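Local coordinates for KLLA0C04147p (Kluyveromyces lactis, PDB 5H2D), which binds ergosterol in its oxysterol-binding-related domain, the part of the longer protein described here, and probably transfers sterols, at residues E93-R98 and H231-Y236; L100-F105 and V226-H231; E143-S146 and S152-W155; E198-Y203 and H405-C410; C237-K242 and W267-R272. All blocks are in the same frame, centred on the assembly; numbering follows the deposited sequence.

Interaction 1 (E93-R98 and H231-Y236); sequences EDSTLR and HNTGDY
S95, with OG between its backbone N and carbonyl carbon (chi1 64°), and D235, with CG beside its own N (chi1 -47°), turn hydroxyl and carboxylate together at the N-capped start of helix 95-108. S95 OG donates to D235 OD2 (2.7 Å) on the syn lone pair. A water donates both to that oxygen and to S95 O, so S95 is linked to the carboxylate through side chain and backbone alike. T233 OG1 adds a weak bond to D235 OD2 while accepting from D235 N (2.8 Å), an ST turn in a loop whose T233-G234 peptide is cis. Two threonine methyls pack beside the bond: T233 CG2 lies 4.0 Å from S95 CB, and T96 CG2 stands 3.6 Å from D235 OD1, its side chain crossing that of D235 at about a right angle. Replacing D235 by an alanine would probably leave the S95 hydroxyl and the bridging water without their common acceptor and let the loop shift against the helix. The helix start itself is closed by D94, the N-cap residue, whose OD1 takes T96 OG1 (2.8 Å) and T96 N (3.0 Å) from the same face of the carboxylate plane.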
# COMPACT_ATOMS: atom_id res chain seq x y z
N GLU A 93 11.66 -16.62 16.89
CA GLU A 93 11.88 -16.19 18.27
C GLU A 93 12.89 -15.05 18.34
O GLU A 93 12.84 -14.22 19.26
CB GLU A 93 12.34 -17.37 19.12
CG GLU A 93 13.57 -18.08 18.59
CD GLU A 93 14.85 -17.36 18.96
OE1 GLU A 93 14.82 -16.56 19.92
OE2 GLU A 93 15.89 -17.59 18.30
N ASP A 94 13.79 -14.97 17.37
CA ASP A 94 14.85 -13.97 17.35
C ASP A 94 14.29 -12.65 16.81
O ASP A 94 13.85 -12.58 15.66
CB ASP A 94 15.98 -14.51 16.47
CG ASP A 94 17.09 -13.51 16.23
OD1 ASP A 94 17.08 -12.39 16.78
OD2 ASP A 94 18.03 -13.89 15.48
N SER A 95 14.33 -11.59 17.63
CA SER A 95 13.71 -10.33 17.21
C SER A 95 14.39 -9.74 15.98
O SER A 95 13.72 -9.08 15.17
CB SER A 95 13.72 -9.32 18.36
OG SER A 95 15.04 -8.95 18.73
N THR A 96 15.70 -9.95 15.82
CA THR A 96 16.39 -9.39 14.66
C THR A 96 15.99 -10.10 13.37
O THR A 96 16.01 -9.49 12.30
CB THR A 96 17.91 -9.44 14.83
OG1 THR A 96 18.37 -10.80 14.80
CG2 THR A 96 18.31 -8.79 16.14
N LEU A 97 15.64 -11.39 13.46
CA LEU A 97 15.12 -12.13 12.31
C LEU A 97 13.68 -11.74 12.01
O LEU A 97 13.29 -11.67 10.84
CB LEU A 97 15.25 -13.64 12.55
CG LEU A 97 14.78 -14.60 11.46
CD1 LEU A 97 15.50 -14.36 10.15
CD2 LEU A 97 14.96 -16.06 11.89
N ARG A 98 12.88 -11.46 13.04
CA ARG A 98 11.58 -10.84 12.77
C ARG A 98 11.77 -9.54 12.00
O ARG A 98 11.06 -9.29 11.02
CB ARG A 98 10.83 -10.59 14.08
CG ARG A 98 10.57 -11.86 14.88
CD ARG A 98 9.39 -11.72 15.83
NE ARG A 98 9.67 -10.83 16.96
CZ ARG A 98 10.26 -11.23 18.08
NH1 ARG A 98 10.49 -10.36 19.06
NH2 ARG A 98 10.65 -12.49 18.21
N HIS A 231 10.47 -0.32 18.27
CA HIS A 231 10.44 0.55 19.44
C HIS A 231 10.54 -0.22 20.74
O HIS A 231 10.78 0.40 21.79
CB HIS A 231 9.17 1.39 19.43
CG HIS A 231 9.13 2.40 18.33
ND1 HIS A 231 9.53 3.70 18.49
CD2 HIS A 231 8.76 2.28 17.03
CE1 HIS A 231 9.39 4.35 17.35
NE2 HIS A 231 8.93 3.51 16.45
N ASN A 232 10.38 -1.53 20.71
CA ASN A 232 10.40 -2.32 21.93
C ASN A 232 11.76 -2.91 22.24
O ASN A 232 12.08 -3.08 23.43
CB ASN A 232 9.34 -3.42 21.85
CG ASN A 232 7.91 -2.87 21.84
OD1 ASN A 232 7.44 -2.33 20.83
ND2 ASN A 232 7.22 -3.02 22.96
N THR A 233 12.60 -3.20 21.24
CA THR A 233 13.78 -4.04 21.54
C THR A 233 15.18 -3.41 21.78
O THR A 233 15.88 -3.89 22.67
CB THR A 233 13.94 -5.14 20.47
OG1 THR A 233 13.90 -4.59 19.15
CG2 THR A 233 12.85 -6.20 20.63
N GLY A 234 15.66 -2.39 21.06
CA GLY A 234 15.08 -1.82 19.86
C GLY A 234 16.07 -1.97 18.69
O GLY A 234 16.96 -1.15 18.45
N ASP A 235 15.91 -3.09 18.00
CA ASP A 235 16.63 -3.35 16.76
C ASP A 235 16.28 -2.30 15.70
O ASP A 235 15.28 -1.58 15.80
CB ASP A 235 16.27 -4.75 16.27
CG ASP A 235 16.35 -5.79 17.38
OD1 ASP A 235 17.39 -5.83 18.06
OD2 ASP A 235 15.38 -6.56 17.57
N TYR A 236 17.11 -2.21 14.66
CA TYR A 236 16.82 -1.29 13.58
C TYR A 236 17.42 -1.81 12.28
O TYR A 236 18.34 -2.62 12.28
CB TYR A 236 17.32 0.14 13.87
CG TYR A 236 18.82 0.23 14.11
CD1 TYR A 236 19.36 -0.08 15.36
CD2 TYR A 236 19.68 0.64 13.10
CE1 TYR A 236 20.73 0.01 15.59
CE2 TYR A 236 21.05 0.73 13.33
CZ TYR A 236 21.56 0.41 14.57
OH TYR A 236 22.92 0.49 14.79
O HOH W 1 13.24 -6.29 15.96

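Interaction 2 (L100-F105 and V226-H231); sequences LYVAIF and VKIVNH
I228 meets A103 and V102 through apolar contacts alone. Its delta methyl does most of the touching: CD1 comes to 3.6 Å from A103 CA and 3.9 Å from A103 CB, resting on the helix backbone where the small alanine lets a strand residue come close. The torsions of I228 explain the reach, because CG1 lies beside the backbone N (chi1 -53°) and the chain runs on extended (chi2 171°), sending CD1 to the helix. The other branch, CG2, meets V102 CG1 more loosely at 4.4 Å, so the isoleucine spans two consecutive helix residues with its two branches. The nearest alpha carbons, A103 CA and I228 CA, are 7.2 Å apart.

Hydrogen bonding stays within each element. I104 N donates to L100 O, and F105 N to Y101 O, both at 2.9 Å, within helix 95-108; the strand spends its backbone groups on its two neighbours, I228 pairing with C237 and V229 with T202. The contact is thus a buried, apolar seam between a helix and the antiparallel strands of the barrel wall, consistent with the incomplete beta-barrel of the OSBP family. Strand 219-230 lies between strands 199-203 and 236-241, Y201 of the former also touching V102, while L100 and I104 of helix 95-108 touch F269 of strand 265-272 and also strand 314-319.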
# COMPACT_ATOMS: atom_id res chain seq x y z
N LEU A 100 14.25 -8.68 10.03
CA LEU A 100 14.65 -8.97 8.65
C LEU A 100 13.44 -9.20 7.77
O LEU A 100 13.34 -8.66 6.65
CB LEU A 100 15.57 -10.19 8.62
CG LEU A 100 15.96 -10.72 7.23
CD1 LEU A 100 16.82 -9.69 6.48
CD2 LEU A 100 16.66 -12.06 7.33
N TYR A 101 12.49 -10.01 8.24
CA TYR A 101 11.33 -10.32 7.43
C TYR A 101 10.36 -9.14 7.35
O TYR A 101 9.74 -8.93 6.30
CB TYR A 101 10.65 -11.59 7.95
CG TYR A 101 11.33 -12.84 7.40
CD1 TYR A 101 12.64 -13.15 7.75
CD2 TYR A 101 10.66 -13.70 6.55
CE1 TYR A 101 13.26 -14.27 7.24
CE2 TYR A 101 11.27 -14.83 6.04
CZ TYR A 101 12.58 -15.11 6.40
OH TYR A 101 13.22 -16.24 5.91
N VAL A 102 10.24 -8.35 8.42
CA VAL A 102 9.49 -7.09 8.33
C VAL A 102 10.09 -6.20 7.25
O VAL A 102 9.37 -5.64 6.41
CB VAL A 102 9.45 -6.37 9.70
CG1 VAL A 102 9.01 -4.91 9.54
CG2 VAL A 102 8.53 -7.09 10.66
N ALA A 103 11.42 -6.06 7.25
CA ALA A 103 12.08 -5.21 6.27
C ALA A 103 11.82 -5.69 4.86
O ALA A 103 11.53 -4.90 3.96
CB ALA A 103 13.59 -5.17 6.54
N ILE A 104 11.96 -7.00 4.64
CA ILE A 104 11.75 -7.49 3.28
C ILE A 104 10.29 -7.35 2.90
O ILE A 104 9.98 -7.04 1.74
CB ILE A 104 12.31 -8.91 3.15
CG1 ILE A 104 13.84 -8.84 3.26
CG2 ILE A 104 11.91 -9.52 1.81
CD1 ILE A 104 14.54 -10.17 3.44
N PHE A 105 9.36 -7.48 3.86
CA PHE A 105 7.98 -7.11 3.57
C PHE A 105 7.87 -5.68 3.04
O PHE A 105 7.11 -5.42 2.09
CB PHE A 105 7.10 -7.28 4.81
CG PHE A 105 5.73 -6.65 4.65
CD1 PHE A 105 4.74 -7.29 3.93
CD2 PHE A 105 5.45 -5.42 5.23
CE1 PHE A 105 3.48 -6.70 3.77
CE2 PHE A 105 4.20 -4.84 5.10
CZ PHE A 105 3.21 -5.48 4.37
N VAL A 226 15.50 3.94 3.68
CA VAL A 226 14.41 3.64 4.60
C VAL A 226 15.03 3.13 5.90
O VAL A 226 15.97 2.34 5.87
CB VAL A 226 13.46 2.58 4.01
CG1 VAL A 226 12.45 2.13 5.08
CG2 VAL A 226 12.76 3.13 2.77
N LYS A 227 14.50 3.59 7.03
CA LYS A 227 14.94 3.10 8.33
C LYS A 227 13.74 2.56 9.09
O LYS A 227 12.73 3.26 9.25
CB LYS A 227 15.63 4.20 9.14
CG LYS A 227 16.08 3.74 10.52
CD LYS A 227 16.95 4.78 11.21
CE LYS A 227 17.31 4.32 12.62
NZ LYS A 227 18.25 5.27 13.29
N ILE A 228 13.84 1.32 9.54
CA ILE A 228 12.80 0.68 10.34
C ILE A 228 13.35 0.51 11.75
O ILE A 228 14.46 0.00 11.93
CB ILE A 228 12.40 -0.69 9.75
CG1 ILE A 228 12.03 -0.54 8.28
CG2 ILE A 228 11.29 -1.31 10.57
CD1 ILE A 228 11.84 -1.88 7.62
N VAL A 229 12.56 0.92 12.74
CA VAL A 229 12.98 0.79 14.13
C VAL A 229 11.95 -0.04 14.88
O VAL A 229 10.74 0.13 14.72
CB VAL A 229 13.18 2.17 14.79
CG1 VAL A 229 14.31 2.91 14.10
CG2 VAL A 229 11.93 3.00 14.74
N ASN A 230 12.45 -0.97 15.70
CA ASN A 230 11.61 -1.71 16.63
C ASN A 230 11.61 -0.94 17.94
O ASN A 230 12.62 -0.90 18.64
CB ASN A 230 12.12 -3.13 16.82
CG ASN A 230 11.25 -3.94 17.77
OD1 ASN A 230 10.71 -3.41 18.74
ND2 ASN A 230 11.10 -5.22 17.48
N HIS A 231 10.47 -0.32 18.27
CA HIS A 231 10.44 0.55 19.44
C HIS A 231 10.54 -0.22 20.74
O HIS A 231 10.78 0.40 21.79
CB HIS A 231 9.17 1.39 19.43
CG HIS A 231 9.13 2.40 18.33
ND1 HIS A 231 9.53 3.70 18.49
CD2 HIS A 231 8.76 2.28 17.03
CE1 HIS A 231 9.39 4.35 17.35
NE2 HIS A 231 8.93 3.51 16.45

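Interaction 3 (E143-S146 and S152-W155); sequences EQVS and SATW
E143 and A153 form the tight centre of this contact, an antiparallel hydrogen-bonded pair closed by two backbone bonds: A153 N to E143 O (3.0 Å, 171° at the hydrogen) and E143 N to A153 O (3.1 Å). The adjacent non-hydrogen-bonded pair, Q144 and S152, draws the alpha carbons to 4.4 Å and adds a side-chain bond. S152 OG donates to Q144 OE1 (2.7 Å), tilted 16° from the carbonyl plane; the bend of the glutamine at chi2, 72°, folds its amide back to meet the serine. E143 instead sends its carboxylate away, where OE1 accepts from R398 N and OE2 from W399 N.

Beside these bonded pairs, the apolar contact of V145 CG1 with A153 CB (3.9 Å) is looser, though V145 is still bonded to I151 by its backbone. The partly exposed W155, which makes no contact with 143-146, stacks with F164 and F415. L73 of helix 72-77 covers the Q144-S152 face, whereas W413 lies on V145 and A153. V145 and S146 both face I151, making a classic beta bulge in the hairpin of strands 138-146 and 151-157, part of the sterol-binding domain, with the S152 side chain about 8 Å from the bound ergosterol.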
# COMPACT_ATOMS: atom_id res chain seq x y z
N GLU A 143 -9.81 5.07 4.50
CA GLU A 143 -10.70 6.19 4.23
C GLU A 143 -9.87 7.35 3.68
O GLU A 143 -8.77 7.62 4.18
CB GLU A 143 -11.44 6.66 5.49
CG GLU A 143 -12.33 7.89 5.27
CD GLU A 143 -13.10 8.31 6.53
OE1 GLU A 143 -13.95 9.21 6.43
OE2 GLU A 143 -12.86 7.74 7.61
N GLN A 144 -10.41 8.04 2.67
CA GLN A 144 -9.78 9.27 2.20
C GLN A 144 -10.15 10.37 3.20
O GLN A 144 -11.29 10.84 3.23
CB GLN A 144 -10.24 9.60 0.78
CG GLN A 144 -9.42 10.71 0.12
CD GLN A 144 -8.01 10.28 -0.25
OE1 GLN A 144 -7.59 9.15 0.03
NE2 GLN A 144 -7.26 11.20 -0.88
N VAL A 145 -9.19 10.75 4.05
CA VAL A 145 -9.44 11.69 5.15
C VAL A 145 -9.20 13.15 4.76
O VAL A 145 -9.65 14.05 5.49
CB VAL A 145 -8.58 11.31 6.38
CG1 VAL A 145 -9.04 9.97 6.92
CG2 VAL A 145 -7.11 11.25 6.02
N SER A 146 -8.55 13.41 3.62
CA SER A 146 -8.32 14.76 3.13
C SER A 146 -8.27 14.74 1.61
O SER A 146 -7.85 13.74 1.00
CB SER A 146 -7.01 15.36 3.69
OG SER A 146 -6.82 16.71 3.27
N SER A 152 -4.83 9.54 2.61
CA SER A 152 -5.55 8.31 2.94
C SER A 152 -5.06 7.81 4.29
O SER A 152 -3.86 7.87 4.58
CB SER A 152 -5.33 7.23 1.88
OG SER A 152 -5.35 7.77 0.56
N ALA A 153 -5.97 7.33 5.13
CA ALA A 153 -5.61 6.65 6.37
C ALA A 153 -5.95 5.18 6.23
O ALA A 153 -7.01 4.85 5.71
CB ALA A 153 -6.36 7.24 7.57
N THR A 154 -5.08 4.30 6.72
CA THR A 154 -5.33 2.86 6.61
C THR A 154 -5.35 2.19 7.98
O THR A 154 -4.85 2.73 8.97
CB THR A 154 -4.27 2.13 5.77
OG1 THR A 154 -3.09 1.96 6.55
CG2 THR A 154 -3.95 2.90 4.48
N TRP A 155 -5.90 0.98 8.01
CA TRP A 155 -5.91 0.18 9.23
C TRP A 155 -6.08 -1.27 8.81
O TRP A 155 -7.16 -1.65 8.33
CB TRP A 155 -7.05 0.63 10.14
CG TRP A 155 -6.86 0.36 11.62
CD1 TRP A 155 -7.37 -0.68 12.34
CD2 TRP A 155 -6.17 1.20 12.55
NE1 TRP A 155 -7.03 -0.55 13.67
CE2 TRP A 155 -6.29 0.59 13.82
CE3 TRP A 155 -5.46 2.40 12.44
CZ2 TRP A 155 -5.71 1.14 14.97
CZ3 TRP A 155 -4.90 2.95 13.57
CH2 TRP A 155 -5.02 2.32 14.82

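Interaction 4 (E198-Y203 and H405-C410); sequences EELYTY and HPVTKC
L200 CD2 is the hub of the first shell, 3.8 Å from H405 CE1 and 4.0 Å from V407 CG1. The methyl approaches the imidazole obliquely, whereas leucine and valine reach toward each other tip to tip. Two residues along, T202 CG2 touches T408 CG2 at 4.0 Å, the two threonines meeting at a slant through their methyls. Their hydroxyls are bound to other partners, T202 OG1 to H231 NE2 and T408 OG1 to Y187 OH.

The loop's own bonds set these groups in place. H405 points its ring back over the turn, CG anti to the backbone N (chi1 -167°), and ND1 accepts from V407 N (3.0 Å), which sits 30° out of the ring plane; T408 N adds a weak bond. P406 CD lies over one face of the imidazole, toward its rim. T408 OG1 accepts from C410 N (3.3 Å), an ST turn, and H405 N to C410 O (2.8 Å) closes the loop at its base. With an alanine in place of H405, V407 N would probably lose its acceptor and L200 CD2 its aromatic neighbour, freeing the turn to move.

The loop of the two-stranded 400-404/411-415 hairpin packs on the antiparallel strands of the sterol-binding domain, covering one face of strand 199-203, which runs between strands 178-190 and 219-230. From the other face of that strand Y201 reaches helix 95-108.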
# COMPACT_ATOMS: atom_id res chain seq x y z
N GLU A 198 4.05 -8.03 22.39
CA GLU A 198 3.65 -7.27 21.21
C GLU A 198 4.62 -6.12 20.98
O GLU A 198 4.99 -5.41 21.92
CB GLU A 198 2.22 -6.75 21.40
CG GLU A 198 1.64 -6.02 20.21
CD GLU A 198 0.17 -5.66 20.42
OE1 GLU A 198 -0.70 -6.45 20.02
OE2 GLU A 198 -0.10 -4.59 21.00
N GLU A 199 5.06 -5.96 19.73
CA GLU A 199 6.11 -5.00 19.40
C GLU A 199 5.71 -4.14 18.21
O GLU A 199 4.96 -4.58 17.34
CB GLU A 199 7.44 -5.72 19.09
CG GLU A 199 7.34 -6.68 17.93
CD GLU A 199 8.56 -7.55 17.76
OE1 GLU A 199 8.64 -8.27 16.75
OE2 GLU A 199 9.43 -7.51 18.66
N LEU A 200 6.22 -2.92 18.19
CA LEU A 200 5.88 -1.93 17.17
C LEU A 200 7.10 -1.57 16.33
O LEU A 200 8.12 -1.13 16.87
CB LEU A 200 5.33 -0.65 17.81
CG LEU A 200 5.10 0.52 16.85
CD1 LEU A 200 4.00 0.18 15.86
CD2 LEU A 200 4.77 1.80 17.62
N TYR A 201 6.96 -1.71 15.01
CA TYR A 201 7.94 -1.21 14.05
C TYR A 201 7.37 0.02 13.36
O TYR A 201 6.17 0.06 13.06
CB TYR A 201 8.27 -2.27 13.00
CG TYR A 201 8.81 -3.59 13.54
CD1 TYR A 201 7.95 -4.59 14.01
CD2 TYR A 201 10.17 -3.84 13.54
CE1 TYR A 201 8.46 -5.79 14.48
CE2 TYR A 201 10.68 -5.03 14.01
CZ TYR A 201 9.83 -6.00 14.48
OH TYR A 201 10.35 -7.20 14.94
N THR A 202 8.20 1.03 13.11
CA THR A 202 7.77 2.17 12.30
C THR A 202 8.81 2.50 11.23
O THR A 202 10.01 2.24 11.41
CB THR A 202 7.49 3.43 13.14
OG1 THR A 202 8.68 3.80 13.85
CG2 THR A 202 6.36 3.19 14.14
N TYR A 203 8.34 3.08 10.13
CA TYR A 203 9.20 3.47 9.01
C TYR A 203 8.41 4.36 8.06
O TYR A 203 7.18 4.47 8.16
CB TYR A 203 9.73 2.24 8.26
CG TYR A 203 8.68 1.53 7.46
CD1 TYR A 203 7.76 0.69 8.07
CD2 TYR A 203 8.61 1.71 6.08
CE1 TYR A 203 6.78 0.03 7.31
CE2 TYR A 203 7.66 1.07 5.33
CZ TYR A 203 6.75 0.25 5.94
OH TYR A 203 5.82 -0.38 5.14
N HIS A 405 0.04 9.58 18.76
CA HIS A 405 0.36 8.20 19.06
C HIS A 405 1.17 8.13 20.36
O HIS A 405 2.10 8.91 20.55
CB HIS A 405 1.15 7.54 17.92
CG HIS A 405 1.24 6.06 18.06
ND1 HIS A 405 2.22 5.44 18.81
CD2 HIS A 405 0.43 5.08 17.60
CE1 HIS A 405 2.02 4.13 18.78
NE2 HIS A 405 0.95 3.89 18.05
N PRO A 406 0.84 7.19 21.25
CA PRO A 406 1.53 7.15 22.55
C PRO A 406 3.00 6.78 22.47
O PRO A 406 3.74 7.14 23.39
CB PRO A 406 0.72 6.10 23.33
CG PRO A 406 0.08 5.25 22.29
CD PRO A 406 -0.21 6.16 21.14
N VAL A 407 3.45 6.08 21.43
CA VAL A 407 4.85 5.67 21.34
C VAL A 407 5.67 6.66 20.53
O VAL A 407 6.71 7.14 20.98
CB VAL A 407 4.96 4.25 20.75
CG1 VAL A 407 6.43 3.88 20.55
CG2 VAL A 407 4.27 3.25 21.65
N THR A 408 5.23 6.97 19.31
CA THR A 408 5.97 7.89 18.45
C THR A 408 5.77 9.34 18.82
O THR A 408 6.59 10.18 18.43
CB THR A 408 5.56 7.70 16.99
OG1 THR A 408 4.17 7.99 16.87
CG2 THR A 408 5.82 6.27 16.56
N LYS A 409 4.69 9.66 19.53
CA LYS A 409 4.29 11.02 19.84
C LYS A 409 4.01 11.84 18.58
O LYS A 409 4.03 13.07 18.61
CB LYS A 409 5.33 11.71 20.73
CG LYS A 409 5.55 10.92 22.02
CD LYS A 409 6.53 11.57 22.97
CE LYS A 409 6.63 10.76 24.26
NZ LYS A 409 7.60 11.33 25.24
N CYS A 410 3.74 11.16 17.46
CA CYS A 410 3.36 11.79 16.21
C CYS A 410 1.84 11.75 16.04
O CYS A 410 1.17 10.85 16.55
CB CYS A 410 3.99 11.09 15.00
SG CYS A 410 5.78 11.09 14.95

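Interaction 5 (C237-K242 and W267-R272); sequences CMIHFK and WIFGGR
C237-K242 and W267-R272 run in the same sense as next-but-one strands, with strand 253-259 between them and C237 CA 9.2 Å from W267 CA, too far apart for backbone bonding. F269 alone of W267-R272 bridges the span. A chi1 of 68°, with CG between the backbone N and the carbonyl carbon, brings its ring close to strand 236-241, and the ring presents its rim to both partners.

C237 SG touches CE2 of F269 at 3.9 Å. The sulfur is 5.2 Å from the ring centroid and 86° off the ring normal, an edge-on sulfur-aromatic contact in which it meets the ring's hydrogen-bearing rim rather than the pi cloud. The cysteine reaches this position with SG anti to its backbone N (chi1 171°). I239 follows two residues later on the same side of the strand: its CG1 lies 4.0 Å from F269 CZ and its CD1 is 4.2 Å from the same atom, the isoleucine crossing the phenylalanine at about a right angle. The ring tip is therefore lodged against two residues of one strand.

All three residues are buried among antiparallel strands of the OSBP-related domain, consistent with its incomplete beta-barrel. V258 of strand 253-259 touches C237, and V254 of the same strand touches I239. Strand 236-241 is also paired with strand 219-230, from which V226 and I228 pack on I239. Helix 95-108 covers the seam, A103 touching C237, T106 touching I239 and L100 touching F269.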
# COMPACT_ATOMS: atom_id res chain seq x y z
N CYS A 237 16.88 -1.32 11.17
CA CYS A 237 17.28 -1.80 9.85
C CYS A 237 17.40 -0.62 8.91
O CYS A 237 16.52 0.24 8.89
CB CYS A 237 16.27 -2.83 9.31
SG CYS A 237 16.52 -3.30 7.59
N MET A 238 18.49 -0.59 8.14
CA MET A 238 18.71 0.40 7.10
C MET A 238 18.50 -0.26 5.74
O MET A 238 19.09 -1.31 5.48
CB MET A 238 20.12 1.00 7.18
CG MET A 238 20.53 1.51 8.55
SD MET A 238 19.50 2.86 9.13
CE MET A 238 19.49 3.95 7.71
N ILE A 239 17.65 0.34 4.90
CA ILE A 239 17.37 -0.15 3.56
C ILE A 239 17.75 0.91 2.54
O ILE A 239 17.44 2.09 2.71
CB ILE A 239 15.88 -0.52 3.39
CG1 ILE A 239 15.43 -1.40 4.55
CG2 ILE A 239 15.67 -1.16 2.00
CD1 ILE A 239 13.98 -1.85 4.44
N HIS A 240 18.38 0.48 1.45
CA HIS A 240 18.85 1.41 0.43
C HIS A 240 18.29 0.99 -0.92
O HIS A 240 18.70 -0.03 -1.47
CB HIS A 240 20.38 1.45 0.41
CG HIS A 240 20.99 1.36 1.78
ND1 HIS A 240 21.19 2.46 2.58
CD2 HIS A 240 21.40 0.29 2.50
CE1 HIS A 240 21.71 2.08 3.73
NE2 HIS A 240 21.85 0.77 3.71
N PHE A 241 17.31 1.75 -1.42
CA PHE A 241 16.82 1.63 -2.79
C PHE A 241 17.70 2.50 -3.68
O PHE A 241 17.69 3.73 -3.55
CB PHE A 241 15.37 2.08 -2.92
CG PHE A 241 14.37 1.16 -2.27
CD1 PHE A 241 14.10 1.25 -0.91
CD2 PHE A 241 13.64 0.26 -3.03
CE1 PHE A 241 13.17 0.42 -0.31
CE2 PHE A 241 12.70 -0.57 -2.45
CZ PHE A 241 12.46 -0.49 -1.08
N LYS A 242 18.45 1.87 -4.58
CA LYS A 242 19.34 2.63 -5.44
C LYS A 242 18.54 3.37 -6.50
O LYS A 242 17.60 2.83 -7.09
CB LYS A 242 20.36 1.68 -6.08
CG LYS A 242 21.24 2.32 -7.15
CD LYS A 242 22.70 1.97 -6.95
CE LYS A 242 23.44 3.12 -6.27
NZ LYS A 242 24.91 2.87 -6.14
N TRP A 267 22.11 -9.36 10.22
CA TRP A 267 21.66 -9.87 8.94
C TRP A 267 21.90 -8.81 7.88
O TRP A 267 21.88 -7.61 8.16
CB TRP A 267 20.16 -10.22 8.96
CG TRP A 267 19.70 -11.09 10.09
CD1 TRP A 267 19.27 -10.68 11.32
CD2 TRP A 267 19.60 -12.52 10.08
NE1 TRP A 267 18.92 -11.77 12.08
CE2 TRP A 267 19.11 -12.91 11.35
CE3 TRP A 267 19.88 -13.50 9.13
CZ2 TRP A 267 18.90 -14.24 11.69
CZ3 TRP A 267 19.66 -14.83 9.46
CH2 TRP A 267 19.17 -15.19 10.73
N ILE A 268 22.17 -9.27 6.65
CA ILE A 268 22.14 -8.41 5.48
C ILE A 268 21.22 -9.07 4.46
O ILE A 268 20.96 -10.27 4.51
CB ILE A 268 23.54 -8.17 4.86
CG1 ILE A 268 24.23 -9.51 4.57
CG2 ILE A 268 24.38 -7.26 5.77
CD1 ILE A 268 25.59 -9.37 3.90
N PHE A 269 20.71 -8.25 3.55
CA PHE A 269 19.86 -8.77 2.49
C PHE A 269 20.01 -7.88 1.27
O PHE A 269 20.49 -6.75 1.36
CB PHE A 269 18.39 -8.88 2.93
CG PHE A 269 17.71 -7.55 3.17
CD1 PHE A 269 17.11 -6.86 2.13
CD2 PHE A 269 17.63 -7.02 4.45
CE1 PHE A 269 16.47 -5.65 2.35
CE2 PHE A 269 16.99 -5.82 4.67
CZ PHE A 269 16.41 -5.14 3.63
N GLY A 270 19.61 -8.41 0.13
CA GLY A 270 19.75 -7.66 -1.10
C GLY A 270 19.17 -8.43 -2.27
O GLY A 270 18.92 -9.64 -2.19
N GLY A 271 18.96 -7.70 -3.35
CA GLY A 271 18.42 -8.29 -4.56
C GLY A 271 17.96 -7.18 -5.49
O GLY A 271 18.43 -6.05 -5.41
N ARG A 272 17.02 -7.53 -6.35
CA ARG A 272 16.40 -6.57 -7.25
C ARG A 272 14.93 -6.52 -6.90
O ARG A 272 14.26 -7.56 -6.86
CB ARG A 272 16.65 -6.95 -8.71
CG ARG A 272 18.15 -7.08 -9.03
CD ARG A 272 18.42 -7.12 -10.53
NE ARG A 272 18.58 -5.77 -11.07
CZ ARG A 272 18.37 -5.45 -12.35
NH1 ARG A 272 17.98 -6.38 -13.21
NH2 ARG A 272 18.54 -4.20 -12.75

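Overall arrangement
Helix 95-108 ties three contacts together: interactions 1 and 2 share it, their centres 9 Å apart, and A103 CB of interaction 2 packs 3.6 Å from C237 SG of interaction 5. T96 OG1 of interaction 1 also lies 2.9 Å from W267 NE1 of interaction 5. Interaction 4 joins by the salt bridge R98 NE to E199 OE1 (2.8 Å) and a probable hydrogen bond, H231 N to L200 O (2.9 Å). Interaction 3 touches none of the others, its nearest atoms about 7 Å from interaction 4; among interactions 2, 3 and 5 it is closest to ergosterol, about 8 Å from the S152 side chain against about 13 Å from those of I228 and I239.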